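Local atomic coordinates of tRNA (guanine(6)-N2)-methyltransferase (Thermus thermophilus, PDB entry 3TMA), a protein that methylates the N2 atom of guanosine 6 in tRNA(Phe), using S-adenosyl-L-methionine as the methyl donor. Residues 225-230 / 253-258; 32-37 / 54-59. All coordinates share one frame; numbering follows the deposited sequence.

Contact 1 of 2, residues 225-230 / 253-258; sequences LGPTSP and LSWIRF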
ATOM      1  N   LEU A 225     -14.961   1.220  -6.851  1.00 26.51           N
ATOM      2  CA  LEU A 225     -15.802   0.894  -8.018  1.00 28.50           C
ATOM      3  C   LEU A 225     -17.152   1.641  -8.012  1.00 30.74           C
ATOM      4  O   LEU A 225     -17.786   1.838  -9.082  1.00 31.35           O
ATOM      5  CB  LEU A 225     -16.063  -0.625  -8.052  1.00 25.89           C
ATOM      6  CG  LEU A 225     -14.805  -1.483  -8.189  1.00 27.70           C
ATOM      7  CD1 LEU A 225     -15.147  -3.008  -8.072  1.00 27.42           C
ATOM      8  CD2 LEU A 225     -14.162  -1.155  -9.564  1.00 32.67           C
ATOM      9  N   GLY A 226     -17.590   2.044  -6.816  1.00 30.16           N
ATOM     10  CA  GLY A 226     -18.885   2.769  -6.645  1.00 29.88           C
ATOM     11  C   GLY A 226     -20.088   1.831  -6.784  1.00 29.42           C
ATOM     12  O   GLY A 226     -19.913   0.637  -7.030  1.00 28.39           O
ATOM     13  N   PRO A 227     -21.327   2.369  -6.635  1.00 31.03           N
ATOM     14  CA  PRO A 227     -22.493   1.513  -6.397  1.00 31.64           C
ATOM     15  C   PRO A 227     -22.980   0.700  -7.615  1.00 33.60           C
ATOM     16  O   PRO A 227     -23.846  -0.152  -7.443  1.00 32.04           O
ATOM     17  CB  PRO A 227     -23.602   2.499  -5.956  1.00 34.30           C
ATOM     18  CG  PRO A 227     -23.131   3.870  -6.353  1.00 34.76           C
ATOM     19  CD  PRO A 227     -21.597   3.795  -6.355  1.00 32.39           C
ATOM     20  N   THR A 228     -22.468   0.967  -8.825  1.00 33.26           N
ATOM     21  CA  THR A 228     -22.859   0.139  -9.973  1.00 36.03           C
ATOM     22  C   THR A 228     -22.185  -1.255  -9.933  1.00 34.26           C
ATOM     23  O   THR A 228     -22.567  -2.156 -10.681  1.00 36.85           O
ATOM     24  CB  THR A 228     -22.656   0.838 -11.388  1.00 38.35           C
ATOM     25  OG1 THR A 228     -21.260   0.885 -11.699  1.00 39.64           O
ATOM     26  CG2 THR A 228     -23.258   2.274 -11.445  1.00 41.00           C
ATOM     27  N   SER A 229     -21.221  -1.472  -9.045  1.00 31.32           N
ATOM     28  CA  SER A 229     -20.636  -2.815  -8.920  1.00 29.47           C
ATOM     29  C   SER A 229     -21.239  -3.505  -7.689  1.00 29.72           C
ATOM     30  O   SER A 229     -20.976  -3.077  -6.550  1.00 29.37           O
ATOM     31  CB  SER A 229     -19.113  -2.744  -8.731  1.00 27.45           C
ATOM     32  OG  SER A 229     -18.421  -2.654  -9.972  1.00 29.90           O
ATOM     33  N   PRO A 230     -21.979  -4.607  -7.903  1.00 29.80           N
ATOM     34  CA  PRO A 230     -22.364  -5.459  -6.764  1.00 31.45           C
ATOM     35  C   PRO A 230     -21.128  -6.060  -6.048  1.00 30.10           C
ATOM     36  O   PRO A 230     -20.210  -6.540  -6.704  1.00 30.07           O
ATOM     37  CB  PRO A 230     -23.186  -6.577  -7.419  1.00 32.81           C
ATOM     38  CG  PRO A 230     -23.708  -5.931  -8.767  1.00 35.89           C
ATOM     39  CD  PRO A 230     -22.495  -5.113  -9.194  1.00 30.42           C
ATOM     40  N   LEU A 253     -20.846   3.030   2.470  1.00 31.93           N
ATOM     41  CA  LEU A 253     -20.638   1.926   1.523  1.00 32.02           C
ATOM     42  C   LEU A 253     -21.590   0.781   1.851  1.00 33.00           C
ATOM     43  O   LEU A 253     -21.204  -0.376   1.820  1.00 32.93           O
ATOM     44  CB  LEU A 253     -19.162   1.439   1.573  1.00 30.20           C
ATOM     45  CG  LEU A 253     -18.109   2.517   1.283  1.00 27.72           C
ATOM     46  CD1 LEU A 253     -16.648   2.098   1.606  1.00 30.40           C
ATOM     47  CD2 LEU A 253     -18.210   3.018  -0.164  1.00 31.63           C
ATOM     48  N   SER A 254     -22.828   1.100   2.130  1.00 33.97           N
ATOM     49  CA  SER A 254     -23.750   0.125   2.621  1.00 37.88           C
ATOM     50  C   SER A 254     -24.351  -0.839   1.637  1.00 36.30           C
ATOM     51  O   SER A 254     -25.072  -1.668   2.074  1.00 37.57           O
ATOM     52  CB  SER A 254     -24.886   0.794   3.360  1.00 43.05           C
ATOM     53  OG  SER A 254     -24.447   1.565   4.431  1.00 52.34           O
ATOM     54  N   TRP A 255     -24.078  -0.727   0.339  1.00 34.25           N
ATOM     55  CA  TRP A 255     -24.605  -1.702  -0.568  1.00 32.67           C
ATOM     56  C   TRP A 255     -23.829  -3.029  -0.543  1.00 30.61           C
ATOM     57  O   TRP A 255     -24.221  -3.912  -1.186  1.00 32.78           O
ATOM     58  CB  TRP A 255     -24.635  -1.141  -1.964  1.00 30.35           C
ATOM     59  CG  TRP A 255     -23.320  -0.780  -2.516  1.00 30.44           C
ATOM     60  CD1 TRP A 255     -22.482  -1.559  -3.215  1.00 28.20           C
ATOM     61  CD2 TRP A 255     -22.693   0.479  -2.409  1.00 34.83           C
ATOM     62  NE1 TRP A 255     -21.384  -0.872  -3.578  1.00 31.54           N
ATOM     63  CE2 TRP A 255     -21.477   0.389  -3.075  1.00 34.05           C
ATOM     64  CE3 TRP A 255     -23.045   1.684  -1.818  1.00 37.94           C
ATOM     65  CZ2 TRP A 255     -20.623   1.442  -3.179  1.00 29.90           C
ATOM     66  CZ3 TRP A 255     -22.190   2.728  -1.919  1.00 36.59           C
ATOM     67  CH2 TRP A 255     -20.996   2.604  -2.587  1.00 39.42           C
ATOM     68  N   ILE A 256     -22.731  -3.135   0.179  1.00 29.16           N
ATOM     69  CA  ILE A 256     -21.983  -4.417   0.212  1.00 27.65           C
ATOM     70  C   ILE A 256     -22.867  -5.493   0.874  1.00 29.73           C
ATOM     71  O   ILE A 256     -23.455  -5.237   1.929  1.00 29.32           O
ATOM     72  CB  ILE A 256     -20.706  -4.290   1.033  1.00 27.25           C
ATOM     73  CG1 ILE A 256     -19.738  -3.302   0.342  1.00 25.41           C
ATOM     74  CG2 ILE A 256     -20.042  -5.674   1.194  1.00 24.73           C
ATOM     75  CD1 ILE A 256     -18.667  -2.737   1.339  1.00 25.23           C
ATOM     76  N   ARG A 257     -22.931  -6.691   0.278  1.00 28.69           N
ATOM     77  CA  ARG A 257     -23.706  -7.784   0.853  1.00 29.00           C
ATOM     78  C   ARG A 257     -22.746  -8.628   1.639  1.00 30.14           C
ATOM     79  O   ARG A 257     -21.993  -9.432   1.038  1.00 28.14           O
ATOM     80  CB  ARG A 257     -24.346  -8.615  -0.261  1.00 29.03           C
ATOM     81  CG  ARG A 257     -25.133  -9.885   0.220  1.00 35.18           C
ATOM     82  CD  ARG A 257     -26.037 -10.467  -0.923  1.00 41.18           C
ATOM     83  NE  ARG A 257     -26.558 -11.809  -0.628  1.00 43.19           N
ATOM     84  CZ  ARG A 257     -27.656 -12.018   0.108  1.00 49.85           C
ATOM     85  NH1 ARG A 257     -28.311 -10.988   0.642  1.00 42.49           N
ATOM     86  NH2 ARG A 257     -28.079 -13.252   0.346  1.00 47.18           N
ATOM     87  N   PHE A 258     -22.729  -8.439   2.961  1.00 31.01           N
ATOM     88  CA  PHE A 258     -21.901  -9.276   3.851  1.00 33.19           C
ATOM     89  C   PHE A 258     -22.723 -10.487   4.311  1.00 36.70           C
ATOM     90  O   PHE A 258     -23.820 -10.338   4.840  1.00 37.96           O
ATOM     91  CB  PHE A 258     -21.441  -8.528   5.113  1.00 35.18           C
ATOM     92  CG  PHE A 258     -20.430  -7.415   4.847  1.00 33.54           C
ATOM     93  CD1 PHE A 258     -19.087  -7.707   4.689  1.00 29.04           C
ATOM     94  CD2 PHE A 258     -20.843  -6.092   4.791  1.00 38.13           C
ATOM     95  CE1 PHE A 258     -18.135  -6.693   4.461  1.00 33.00           C
ATOM     96  CE2 PHE A 258     -19.917  -5.057   4.542  1.00 33.35           C
ATOM     97  CZ  PHE A 258     -18.572  -5.355   4.366  1.00 31.16           C
TER
HETATM   98  O   HOH W   1     -19.085  -1.360  -5.402  1.00 27.90           O
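Trp255 lays its indole against Pro227 where two type I beta turns meet in the Rossmann-fold methyltransferase domain. Gly226 to Ser229 form the turn between helix 216-225 and strand 231-235; Leu253 to Ile256 form the one that leads from helix 238-250 towards strand 257-260, the parallel neighbour of 231-235. The contact therefore joins two successive helix-to-strand connections, away from the residues that probably bind S-adenosyl-L-methionine.

Start at CB of Trp255, whose bond from the backbone points at the other turn. With chi1 at 62°, CG sits between the backbone N and the carbonyl carbon, and the ring reaches the 226-229 turn with one face toward Pro227 CA. Beyond CG, CD1 comes nearest Ser229 O and CD2 nearest Pro227 CA. Trp255 CE2 lies closer still, 3.7 Å from Pro227 CA. Pro227 CA lies over the face of the five-membered ring of Trp255, a CH-pi contact, 4.0 Å from the centroid and 26° off the normal. Trp255 CZ2 meets the peptide link between Gly226 and Pro227, reaching Pro227 N at 3.6 Å. At the far end of the benzo ring, Trp255 CH2 touches the proline ring through Pro227 CD, 4.0 Å away. The backbone carbon of Leu253 lies over the opposite face, towards the rim, while Ala222 of helix 216-225 also touches the side chain.

The one polar atom of the indole, NE1, makes no direct hydrogen bond to the facing turn. Instead an ordered water at the ring edge, in plane, accepts a hydrogen bond from Trp255 NE1 at 3.0 Å. The same water donates one hydrogen to Gly226 O at 2.7 Å and the other to Ser229 O at 2.8 Å. Gly226 O thereby serves two donors, this water and the turn-closing Ser229 N.

Contact 2 of 2, residues 32-37 / 54-59; sequences DLLLEE and GRVRIP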
ATOM      1  N   ASP A  32       5.243  -0.591  -9.894  1.00 27.98           N
ATOM      2  CA  ASP A  32       4.663  -0.392 -11.208  1.00 29.57           C
ATOM      3  C   ASP A  32       3.217   0.101 -11.150  1.00 30.67           C
ATOM      4  O   ASP A  32       2.836   0.980 -11.920  1.00 31.97           O
ATOM      5  CB  ASP A  32       4.781  -1.621 -12.110  1.00 34.07           C
ATOM      6  CG  ASP A  32       4.207  -2.893 -11.483  1.00 40.43           C
ATOM      7  OD1 ASP A  32       3.752  -2.897 -10.291  1.00 42.76           O
ATOM      8  OD2 ASP A  32       4.247  -3.917 -12.194  1.00 46.13           O
ATOM      9  N   LEU A  33       2.421  -0.366 -10.234  1.00 28.94           N
ATOM     10  CA  LEU A  33       1.035   0.090 -10.026  1.00 28.86           C
ATOM     11  C   LEU A  33       0.995   1.516  -9.422  1.00 27.58           C
ATOM     12  O   LEU A  33       0.153   2.319  -9.781  1.00 26.95           O
ATOM     13  CB  LEU A  33       0.279  -0.881  -9.103  1.00 27.77           C
ATOM     14  CG  LEU A  33       0.016  -2.317  -9.578  1.00 33.70           C
ATOM     15  CD1 LEU A  33       1.340  -2.990 -10.007  1.00 34.13           C
ATOM     16  CD2 LEU A  33      -0.607  -3.107  -8.439  1.00 38.06           C
ATOM     17  N   LEU A  34       1.845   1.737  -8.486  1.00 25.63           N
ATOM     18  CA  LEU A  34       1.913   3.083  -7.928  1.00 25.16           C
ATOM     19  C   LEU A  34       2.321   4.076  -9.003  1.00 25.65           C
ATOM     20  O   LEU A  34       1.792   5.201  -9.074  1.00 27.02           O
ATOM     21  CB  LEU A  34       2.938   3.107  -6.782  1.00 23.40           C
ATOM     22  CG  LEU A  34       3.144   4.512  -6.202  1.00 25.08           C
ATOM     23  CD1 LEU A  34       1.842   5.088  -5.647  1.00 28.78           C
ATOM     24  CD2 LEU A  34       4.213   4.462  -5.112  1.00 25.98           C
ATOM     25  N   LEU A  35       3.244   3.663  -9.862  1.00 25.96           N
ATOM     26  CA  LEU A  35       3.676   4.519 -10.965  1.00 27.22           C
ATOM     27  C   LEU A  35       2.511   4.847 -11.917  1.00 28.14           C
ATOM     28  O   LEU A  35       2.354   6.000 -12.324  1.00 29.52           O
ATOM     29  CB  LEU A  35       4.831   3.868 -11.737  1.00 27.03           C
ATOM     30  CG  LEU A  35       5.260   4.550 -13.023  1.00 32.97           C
ATOM     31  CD1 LEU A  35       5.795   5.940 -12.700  1.00 30.71           C
ATOM     32  CD2 LEU A  35       6.299   3.693 -13.792  1.00 32.38           C
ATOM     33  N   GLU A  36       1.656   3.875 -12.194  1.00 29.91           N
ATOM     34  CA  GLU A  36       0.451   4.140 -13.003  1.00 32.07           C
ATOM     35  C   GLU A  36      -0.505   5.143 -12.355  1.00 33.04           C
ATOM     36  O   GLU A  36      -1.072   6.016 -13.057  1.00 33.11           O
ATOM     37  CB  GLU A  36      -0.295   2.850 -13.354  1.00 31.71           C
ATOM     38  CG  GLU A  36       0.568   1.923 -14.200  1.00 35.94           C
ATOM     39  CD  GLU A  36       0.041   0.484 -14.314  1.00 44.60           C
ATOM     40  OE1 GLU A  36      -1.130   0.202 -13.955  1.00 41.64           O
ATOM     41  OE2 GLU A  36       0.835  -0.374 -14.773  1.00 47.55           O
ATOM     42  N   GLU A  37      -0.779   4.956 -11.057  1.00 32.03           N
ATOM     43  CA  GLU A  37      -1.607   5.954 -10.312  1.00 31.41           C
ATOM     44  C   GLU A  37      -1.018   7.361 -10.347  1.00 30.12           C
ATOM     45  O   GLU A  37      -1.722   8.336 -10.630  1.00 30.76           O
ATOM     46  CB  GLU A  37      -1.841   5.517  -8.852  1.00 30.39           C
ATOM     47  CG  GLU A  37      -3.139   6.105  -8.333  1.00 35.88           C
ATOM     48  CD  GLU A  37      -3.452   5.757  -6.876  1.00 42.23           C
ATOM     49  OE1 GLU A  37      -2.555   5.224  -6.161  1.00 41.20           O
ATOM     50  OE2 GLU A  37      -4.593   6.058  -6.447  1.00 39.81           O
ATOM     51  N   GLY A  54       9.849  -0.368  -3.159  1.00 29.52           N
ATOM     52  CA  GLY A  54       8.593   0.279  -2.816  1.00 29.49           C
ATOM     53  C   GLY A  54       8.608   1.808  -2.947  1.00 28.68           C
ATOM     54  O   GLY A  54       7.977   2.486  -2.122  1.00 29.39           O
ATOM     55  N   ARG A  55       9.372   2.369  -3.892  1.00 24.73           N
ATOM     56  CA  ARG A  55       9.422   3.858  -3.968  1.00 27.05           C
ATOM     57  C   ARG A  55       9.244   4.275  -5.412  1.00 26.03           C
ATOM     58  O   ARG A  55       9.861   3.681  -6.288  1.00 27.04           O
ATOM     59  CB  ARG A  55      10.784   4.431  -3.511  1.00 27.17           C
ATOM     60  CG  ARG A  55      11.089   4.237  -2.035  1.00 33.74           C
ATOM     61  CD  ARG A  55      12.408   4.893  -1.634  1.00 37.37           C
ATOM     62  NE  ARG A  55      13.600   4.330  -2.291  1.00 36.50           N
ATOM     63  CZ  ARG A  55      14.551   3.661  -1.642  1.00 36.85           C
ATOM     64  NH1 ARG A  55      14.401   3.423  -0.351  1.00 34.75           N
ATOM     65  NH2 ARG A  55      15.632   3.213  -2.275  1.00 36.36           N
ATOM     66  N   VAL A  56       8.447   5.316  -5.645  1.00 25.03           N
ATOM     67  CA  VAL A  56       8.426   6.007  -6.948  1.00 24.65           C
ATOM     68  C   VAL A  56       8.621   7.501  -6.728  1.00 24.43           C
ATOM     69  O   VAL A  56       8.008   8.075  -5.795  1.00 22.54           O
ATOM     70  CB  VAL A  56       7.071   5.782  -7.632  1.00 24.15           C
ATOM     71  CG1 VAL A  56       7.026   6.561  -9.003  1.00 24.40           C
ATOM     72  CG2 VAL A  56       6.905   4.213  -7.884  1.00 28.44           C
ATOM     73  N   ARG A  57       9.373   8.150  -7.620  1.00 25.46           N
ATOM     74  CA  ARG A  57       9.562   9.633  -7.524  1.00 28.17           C
ATOM     75  C   ARG A  57       9.117  10.254  -8.830  1.00 29.91           C
ATOM     76  O   ARG A  57       9.419   9.701  -9.898  1.00 30.58           O
ATOM     77  CB  ARG A  57      11.046  10.004  -7.362  1.00 27.81           C
ATOM     78  CG  ARG A  57      11.608   9.751  -6.003  1.00 29.08           C
ATOM     79  CD  ARG A  57      13.108  10.176  -5.925  1.00 31.32           C
ATOM     80  NE  ARG A  57      13.960   9.388  -6.810  1.00 31.43           N
ATOM     81  CZ  ARG A  57      14.240   8.085  -6.638  1.00 40.50           C
ATOM     82  NH1 ARG A  57      13.787   7.417  -5.577  1.00 38.68           N
ATOM     83  NH2 ARG A  57      14.963   7.429  -7.544  1.00 38.95           N
ATOM     84  N   ILE A  58       8.463  11.412  -8.733  1.00 26.40           N
ATOM     85  CA  ILE A  58       8.017  12.226  -9.882  1.00 29.44           C
ATOM     86  C   ILE A  58       8.643  13.626  -9.650  1.00 28.55           C
ATOM     87  O   ILE A  58       8.453  14.191  -8.555  1.00 26.93           O
ATOM     88  CB  ILE A  58       6.438  12.437  -9.811  1.00 29.98           C
ATOM     89  CG1 ILE A  58       5.722  11.089  -9.706  1.00 35.06           C
ATOM     90  CG2 ILE A  58       5.892  13.208 -11.011  1.00 33.41           C
ATOM     91  CD1 ILE A  58       6.030  10.199 -10.829  1.00 33.23           C
ATOM     92  N   PRO A  59       9.332  14.201 -10.666  1.00 30.49           N
ATOM     93  CA  PRO A  59       9.752  15.608 -10.535  1.00 30.32           C
ATOM     94  C   PRO A  59       8.532  16.538 -10.536  1.00 32.49           C
ATOM     95  O   PRO A  59       7.639  16.410 -11.375  1.00 30.66           O
ATOM     96  CB  PRO A  59      10.615  15.853 -11.764  1.00 33.56           C
ATOM     97  CG  PRO A  59      10.222  14.794 -12.771  1.00 33.71           C
ATOM     98  CD  PRO A  59       9.472  13.694 -12.046  1.00 30.36           C
TER
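Helix 31-41 packs on one face of the antiparallel part of the N-terminal sheet, where Val56 of strand 55-59, a strand of the ferredoxin-like NFLD domain, meets Leu34 and Leu35. The backbones come closest at Leu35 and Val56, 6.4 Å between CA atoms. Val56 points from the strand toward the helix and divides its two methyl groups between the two leucines.

CG2 of Val56 belongs to Leu34: it lies 3.9 Å from Leu34 CD2, and Leu34 CG is close behind. The two side chains pass one another head to tail, and Leu34 CD2 also lies 4.0 Å from Val56 CB. Leu34 extends this way because its CG is turned opposite the backbone N (chi1 176°). CG1 of Val56 takes the other leucine, meeting Leu35 CD1 at 3.9 Å, with the two side chains roughly perpendicular. Leu38, one turn further along the helix, also touches Val56 and extends the apolar patch to Ile58.

The strand is two-faced. Arg55 and Arg57 point away from the helix and form salt bridges with acidic residues, among them Asp50, which both arginines engage. The backbone of Val56 is hydrogen-bonded to Ala24 in neighbouring strand 21-25.

No hydrogen bond or salt bridge joins 32-37 to 54-59, though Glu31, just before the helix segment, accepts a hydrogen bond from Gly54 N. Between the segments themselves the hold is van der Waals contact among branched aliphatic groups; with Val56 and Leu34 buried and Leu35 at the margin, it is probably hydrophobic in origin.

The two contacts hold different elements in different domains, with centres about 29 Å apart and nearest atoms about 11 Å apart. Contact 2 is buried, a helix lying on the N-terminal sheet, and contact 1 is only partly buried, a meeting of connecting turns at the outer-strand end of the methyltransferase sheet. Chemistry follows place. In the buried contact, aliphatic side chains meet and the strand's two arginines point to the other face. In the more open one, an aromatic ring packs on backbone and proline, while water mediates the polar part. Each buries a modest area, 183 Å² for contact 2 against 159 Å² for contact 1.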